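PDB 4N7B: 4-hydroxy-3-methylbut-2-enyl diphosphate reductase, apicoplast from Plasmodium falciparum, which catalyses the last step of the apicoplast MEP pathway, reducing HMBPP to a mixture of isopentenyl and dimethylallyl diphosphate with an iron-sulfur cluster and electrons from ferredoxin. Local coordinates for residues V325-G339 and T349-E361. Sequence-based numbering, arbitrary orientation.
Sequences VQMKAKENYDIILIG and TYNEAPHCTHIVE
Strands 334-338 and 357-360 pair in parallel at one edge of a four-stranded sheet, and the helices preceding them in the chain, 316-329 and 344-350, pack together on the face that carries Ile-335, Leu-337, Thr-357 and Ile-359. Five backbone hydrogen bonds run along the pair, from Ile-335 N to Cys-356 O (2.8 Å) as far as Gly-339 N to Val-360 O (3.0 Å). Strand 377-381 flanks 334-338 on its other side, leaving 357-360 outermost.

On the opposite face, His-358 turns its ring edge to Asp-334, and NE2 donates to OD2 over 2.8 Å. The carboxylate oxygen is met on its anti side but 28° out of the carboxylate plane. Ile-335 O lies at the same ring's edge, in its plane, and the ring of Phe-371 meets the His-358 ring edge-to-face. Further along, Ile-336 CG2 touches Val-360 CG1, and helix 387-400 covers both residues.

Between strands and helices, Leu-337 has CG anti to its backbone N (chi1 172°), which carries CD2 to Thr-349 CG2 at 3.9 Å and to the start of Tyr-350. Val-325 spans the end of helix 344-350: CG2 meets Thr-349 CG2, while CG1 lies 3.7 Å from Ala-353 CB in the loop beyond. Ala-329 CB touches both Ala-353 CB and Cys-356 SG, which lie side by side before it. Beyond helix 344-350, Thr-357 OG1 donates to Ala-353 O (2.8 Å), which also accepts from Cys-356 N on the opposite face of its plane; the loop 353-356 is thereby tied to the start of strand 357-360. Toward solvent, Gln-326 and Glu-352 cross at a slant, their OE1 atoms 3.1 Å apart as two acceptors without a bond; Glu-352 OE2 has its partner in His-322 ND1.

Strand 334-338, helix 344-350 and strand 357-360 form a beta-alpha-beta crossover in an alpha/beta domain of the IspH fold, and the crossover helix carries Glu-345, the probable proton donor, in its first turn.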
loop_
_atom_site.group_PDB
_atom_site.type_symbol
_atom_site.label_atom_id
_atom_site.label_comp_id
_atom_site.label_asym_id
_atom_site.label_seq_id
_atom_site.Cartn_x
_atom_site.Cartn_y
_atom_site.Cartn_z
ATOM N N VAL A 325 0.351 -15.001 10.580
ATOM C CA VAL A 325 -0.939 -15.655 10.525
ATOM C C VAL A 325 -0.775 -17.180 10.493
ATOM O O VAL A 325 -1.430 -17.907 11.250
ATOM C CB VAL A 325 -1.735 -15.185 9.295
ATOM C CG1 VAL A 325 -2.857 -16.159 8.992
ATOM C CG2 VAL A 325 -2.285 -13.770 9.529
ATOM N N GLN A 326 0.091 -17.663 9.612
ATOM C CA GLN A 326 0.358 -19.093 9.518
ATOM C C GLN A 326 0.932 -19.612 10.825
ATOM O O GLN A 326 0.567 -20.691 11.296
ATOM C CB GLN A 326 1.352 -19.374 8.396
ATOM C CG GLN A 326 0.745 -19.353 6.998
ATOM C CD GLN A 326 1.813 -19.420 5.900
ATOM O OE1 GLN A 326 2.336 -18.391 5.473
ATOM N NE2 GLN A 326 2.145 -20.633 5.453
ATOM N N MET A 327 1.845 -18.843 11.411
ATOM C CA MET A 327 2.556 -19.292 12.611
ATOM C C MET A 327 1.622 -19.418 13.808
ATOM O O MET A 327 1.718 -20.364 14.601
ATOM C CB MET A 327 3.668 -18.313 12.956
ATOM C CG MET A 327 4.384 -18.627 14.264
ATOM S SD MET A 327 5.683 -17.418 14.588
ATOM C CE MET A 327 4.862 -15.858 14.426
ATOM N N LYS A 328 0.725 -18.451 13.952
ATOM C CA LYS A 328 -0.198 -18.461 15.084
ATOM C C LYS A 328 -1.329 -19.444 14.870
ATOM O O LYS A 328 -1.856 -20.018 15.825
ATOM C CB LYS A 328 -0.738 -17.057 15.345
ATOM C CG LYS A 328 0.322 -16.138 15.916
ATOM C CD LYS A 328 0.831 -16.693 17.243
ATOM C CE LYS A 328 2.007 -15.914 17.762
ATOM N NZ LYS A 328 2.337 -16.360 19.136
ATOM N N ALA A 329 -1.693 -19.675 13.615
ATOM C CA ALA A 329 -2.746 -20.647 13.341
ATOM C C ALA A 329 -2.237 -22.027 13.704
ATOM O O ALA A 329 -2.982 -22.846 14.224
ATOM C CB ALA A 329 -3.164 -20.602 11.896
ATOM N N LYS A 330 -0.961 -22.285 13.440
ATOM C CA LYS A 330 -0.387 -23.578 13.772
ATOM C C LYS A 330 -0.278 -23.743 15.282
ATOM O O LYS A 330 -0.120 -24.857 15.771
ATOM C CB LYS A 330 0.979 -23.769 13.108
ATOM C CG LYS A 330 1.558 -25.171 13.288
ATOM C CD LYS A 330 2.993 -25.267 12.763
ATOM C CE LYS A 330 3.061 -25.084 11.243
ATOM N NZ LYS A 330 2.298 -26.142 10.510
ATOM N N GLU A 331 -0.383 -22.640 16.022
ATOM C CA GLU A 331 -0.372 -22.696 17.481
ATOM C C GLU A 331 -1.808 -22.744 18.032
ATOM O O GLU A 331 -2.037 -22.651 19.242
ATOM C CB GLU A 331 0.407 -21.511 18.047
ATOM C CG GLU A 331 1.920 -21.589 17.797
ATOM C CD GLU A 331 2.639 -20.270 18.047
ATOM O OE1 GLU A 331 2.009 -19.326 18.556
ATOM O OE2 GLU A 331 3.839 -20.164 17.714
ATOM N N ASN A 332 -2.758 -22.941 17.124
ATOM C CA ASN A 332 -4.185 -23.019 17.450
ATOM C C ASN A 332 -4.797 -21.717 17.990
ATOM O O ASN A 332 -5.652 -21.744 18.881
ATOM C CB ASN A 332 -4.459 -24.160 18.425
ATOM C CG ASN A 332 -5.909 -24.602 18.396
ATOM O OD1 ASN A 332 -6.508 -24.700 17.322
ATOM N ND2 ASN A 332 -6.490 -24.860 19.576
ATOM N N TYR A 333 -4.343 -20.586 17.460
ATOM C CA TYR A 333 -5.007 -19.320 17.684
ATOM C C TYR A 333 -6.049 -19.147 16.599
ATOM O O TYR A 333 -5.867 -19.611 15.479
ATOM C CB TYR A 333 -4.033 -18.157 17.530
ATOM C CG TYR A 333 -3.123 -17.870 18.699
ATOM C CD1 TYR A 333 -2.094 -18.735 19.044
ATOM C CD2 TYR A 333 -3.257 -16.694 19.421
ATOM C CE1 TYR A 333 -1.246 -18.447 20.087
ATOM C CE2 TYR A 333 -2.418 -16.397 20.470
ATOM C CZ TYR A 333 -1.404 -17.268 20.798
ATOM O OH TYR A 333 -0.565 -16.968 21.859
ATOM N N ASP A 334 -7.133 -18.459 16.907
ATOM C CA ASP A 334 -7.978 -17.967 15.845
ATOM C C ASP A 334 -7.459 -16.582 15.560
ATOM O O ASP A 334 -6.926 -15.930 16.448
ATOM C CB ASP A 334 -9.447 -17.938 16.245
ATOM C CG ASP A 334 -10.212 -19.136 15.710
ATOM O OD1 ASP A 334 -9.666 -20.259 15.759
ATOM O OD2 ASP A 334 -11.352 -18.953 15.228
ATOM N N ILE A 335 -7.603 -16.134 14.323
ATOM C CA ILE A 335 -6.978 -14.895 13.914
ATOM C C ILE A 335 -7.996 -13.859 13.492
ATOM O O ILE A 335 -8.866 -14.144 12.672
ATOM C CB ILE A 335 -6.013 -15.137 12.757
ATOM C CG1 ILE A 335 -4.668 -15.632 13.306
ATOM C CG2 ILE A 335 -5.769 -13.850 11.992
ATOM C CD1 ILE A 335 -4.367 -17.029 12.949
ATOM N N ILE A 336 -7.885 -12.657 14.053
ATOM C CA ILE A 336 -8.747 -11.555 13.642
ATOM C C ILE A 336 -7.967 -10.648 12.713
ATOM O O ILE A 336 -6.923 -10.141 13.077
ATOM C CB ILE A 336 -9.262 -10.728 14.823
ATOM C CG1 ILE A 336 -10.478 -11.389 15.470
ATOM C CG2 ILE A 336 -9.779 -9.402 14.336
ATOM C CD1 ILE A 336 -10.198 -12.656 16.166
ATOM N N LEU A 337 -8.487 -10.450 11.510
ATOM C CA LEU A 337 -7.810 -9.667 10.492
ATOM C C LEU A 337 -8.569 -8.369 10.276
ATOM O O LEU A 337 -9.641 -8.382 9.692
ATOM C CB LEU A 337 -7.770 -10.453 9.185
ATOM C CG LEU A 337 -7.257 -9.721 7.937
ATOM C CD1 LEU A 337 -5.986 -8.968 8.229
ATOM C CD2 LEU A 337 -7.029 -10.725 6.827
ATOM N N ILE A 338 -8.029 -7.257 10.769
ATOM C CA ILE A 338 -8.673 -5.955 10.584
ATOM C C ILE A 338 -8.287 -5.372 9.224
ATOM O O ILE A 338 -7.122 -5.114 8.962
ATOM C CB ILE A 338 -8.219 -4.966 11.664
ATOM C CG1 ILE A 338 -8.383 -5.590 13.051
ATOM C CG2 ILE A 338 -9.010 -3.686 11.557
ATOM C CD1 ILE A 338 -7.958 -4.688 14.189
ATOM N N GLY A 339 -9.247 -5.188 8.343
ATOM C CA GLY A 339 -8.938 -4.648 7.035
ATOM C C GLY A 339 -10.187 -4.712 6.205
ATOM O O GLY A 339 -11.219 -5.158 6.709
ATOM N N THR A 349 -3.915 -12.414 2.571
ATOM C CA THR A 349 -3.565 -12.741 3.951
ATOM C C THR A 349 -4.581 -13.706 4.571
ATOM O O THR A 349 -4.224 -14.672 5.244
ATOM C CB THR A 349 -3.534 -11.472 4.814
ATOM O OG1 THR A 349 -2.457 -10.631 4.384
ATOM C CG2 THR A 349 -3.350 -11.838 6.285
ATOM N N TYR A 350 -5.859 -13.422 4.345
ATOM C CA TYR A 350 -6.938 -14.265 4.838
ATOM C C TYR A 350 -6.698 -15.711 4.423
ATOM O O TYR A 350 -6.824 -16.629 5.225
ATOM C CB TYR A 350 -8.284 -13.771 4.288
ATOM C CG TYR A 350 -9.484 -14.630 4.690
ATOM C CD1 TYR A 350 -10.139 -14.440 5.901
ATOM C CD2 TYR A 350 -9.940 -15.645 3.863
ATOM C CE1 TYR A 350 -11.220 -15.241 6.274
ATOM C CE2 TYR A 350 -11.027 -16.443 4.227
ATOM C CZ TYR A 350 -11.660 -16.232 5.429
ATOM O OH TYR A 350 -12.734 -17.022 5.776
ATOM N N ASN A 351 -6.330 -15.924 3.167
ATOM C CA ASN A 351 -6.277 -17.281 2.646
ATOM C C ASN A 351 -5.082 -18.089 3.128
ATOM O O ASN A 351 -4.909 -19.234 2.728
ATOM C CB ASN A 351 -6.358 -17.261 1.123
ATOM C CG ASN A 351 -7.790 -17.170 0.634
ATOM O OD1 ASN A 351 -8.687 -17.765 1.222
ATOM N ND2 ASN A 351 -8.012 -16.418 -0.428
ATOM N N GLU A 352 -4.270 -17.509 4.004
ATOM C CA GLU A 352 -3.180 -18.266 4.612
ATOM C C GLU A 352 -3.723 -19.151 5.733
ATOM O O GLU A 352 -3.135 -20.178 6.049
ATOM C CB GLU A 352 -2.099 -17.333 5.148
ATOM C CG GLU A 352 -1.356 -16.534 4.075
ATOM C CD GLU A 352 -0.312 -17.355 3.317
ATOM O OE1 GLU A 352 -0.123 -18.544 3.642
ATOM O OE2 GLU A 352 0.327 -16.806 2.392
ATOM N N ALA A 353 -4.845 -18.757 6.331
ATOM C CA ALA A 353 -5.496 -19.573 7.353
ATOM C C ALA A 353 -7.008 -19.323 7.338
ATOM O O ALA A 353 -7.584 -18.897 8.335
ATOM C CB ALA A 353 -4.916 -19.263 8.729
ATOM N N PRO A 354 -7.658 -19.609 6.201
ATOM C CA PRO A 354 -9.045 -19.195 5.943
ATOM C C PRO A 354 -10.068 -19.761 6.943
ATOM O O PRO A 354 -11.054 -19.092 7.257
ATOM C CB PRO A 354 -9.313 -19.740 4.533
ATOM C CG PRO A 354 -8.366 -20.891 4.377
ATOM C CD PRO A 354 -7.145 -20.530 5.169
ATOM N N HIS A 355 -9.834 -20.965 7.446
ATOM C CA HIS A 355 -10.825 -21.628 8.287
ATOM C C HIS A 355 -10.753 -21.172 9.737
ATOM O O HIS A 355 -11.643 -21.484 10.518
ATOM C CB HIS A 355 -10.668 -23.149 8.208
ATOM C CG HIS A 355 -10.860 -23.700 6.830
ATOM N ND1 HIS A 355 -11.701 -23.114 5.902
ATOM C CD2 HIS A 355 -10.317 -24.774 6.213
ATOM C CE1 HIS A 355 -11.664 -23.803 4.781
ATOM N NE2 HIS A 355 -10.829 -24.818 4.940
ATOM N N CYS A 356 -9.708 -20.429 10.098
ATOM C CA CYS A 356 -9.590 -19.942 11.467
ATOM C C CYS A 356 -9.352 -18.430 11.504
ATOM O O CYS A 356 -8.945 -17.888 12.526
ATOM C CB CYS A 356 -8.491 -20.698 12.225
ATOM S SG CYS A 356 -6.849 -20.372 11.584
ATOM N N THR A 357 -9.630 -17.747 10.397
ATOM C CA THR A 357 -9.487 -16.298 10.353
ATOM C C THR A 357 -10.853 -15.608 10.240
ATOM O O THR A 357 -11.799 -16.144 9.648
ATOM C CB THR A 357 -8.569 -15.833 9.199
ATOM O OG1 THR A 357 -7.252 -16.371 9.378
ATOM C CG2 THR A 357 -8.479 -14.313 9.169
ATOM N N HIS A 358 -10.950 -14.424 10.835
ATOM C CA HIS A 358 -12.179 -13.641 10.822
ATOM C C HIS A 358 -11.871 -12.204 10.485
ATOM O O HIS A 358 -11.150 -11.531 11.211
ATOM C CB HIS A 358 -12.837 -13.713 12.190
ATOM C CG HIS A 358 -12.927 -15.106 12.725
ATOM N ND1 HIS A 358 -14.117 -15.796 12.804
ATOM C CD2 HIS A 358 -11.966 -15.947 13.178
ATOM C CE1 HIS A 358 -13.887 -17.001 13.298
ATOM N NE2 HIS A 358 -12.592 -17.119 13.533
ATOM N N ILE A 359 -12.407 -11.720 9.378
ATOM C CA ILE A 359 -12.109 -10.365 8.972
ATOM C C ILE A 359 -13.022 -9.366 9.656
ATOM O O ILE A 359 -14.231 -9.542 9.657
ATOM C CB ILE A 359 -12.278 -10.202 7.462
ATOM C CG1 ILE A 359 -11.306 -11.130 6.738
ATOM C CG2 ILE A 359 -12.029 -8.743 7.061
ATOM C CD1 ILE A 359 -11.469 -11.138 5.238
ATOM N N VAL A 360 -12.458 -8.302 10.216
ATOM C CA VAL A 360 -13.302 -7.202 10.664
ATOM C C VAL A 360 -12.963 -5.921 9.912
ATOM O O VAL A 360 -11.805 -5.514 9.847
ATOM C CB VAL A 360 -13.261 -7.002 12.211
ATOM C CG1 VAL A 360 -13.078 -8.339 12.908
ATOM C CG2 VAL A 360 -12.201 -6.047 12.615
ATOM N N GLU A 361 -13.971 -5.300 9.301
ATOM C CA GLU A 361 -13.744 -4.011 8.655
ATOM C C GLU A 361 -14.320 -2.851 9.450
ATOM O O GLU A 361 -14.084 -1.688 9.118
ATOM C CB GLU A 361 -14.260 -3.978 7.213
ATOM C CG GLU A 361 -15.311 -4.965 6.870
ATOM C CD GLU A 361 -15.802 -4.809 5.432
ATOM O OE1 GLU A 361 -15.006 -4.381 4.567
ATOM O OE2 GLU A 361 -16.991 -5.112 5.169
#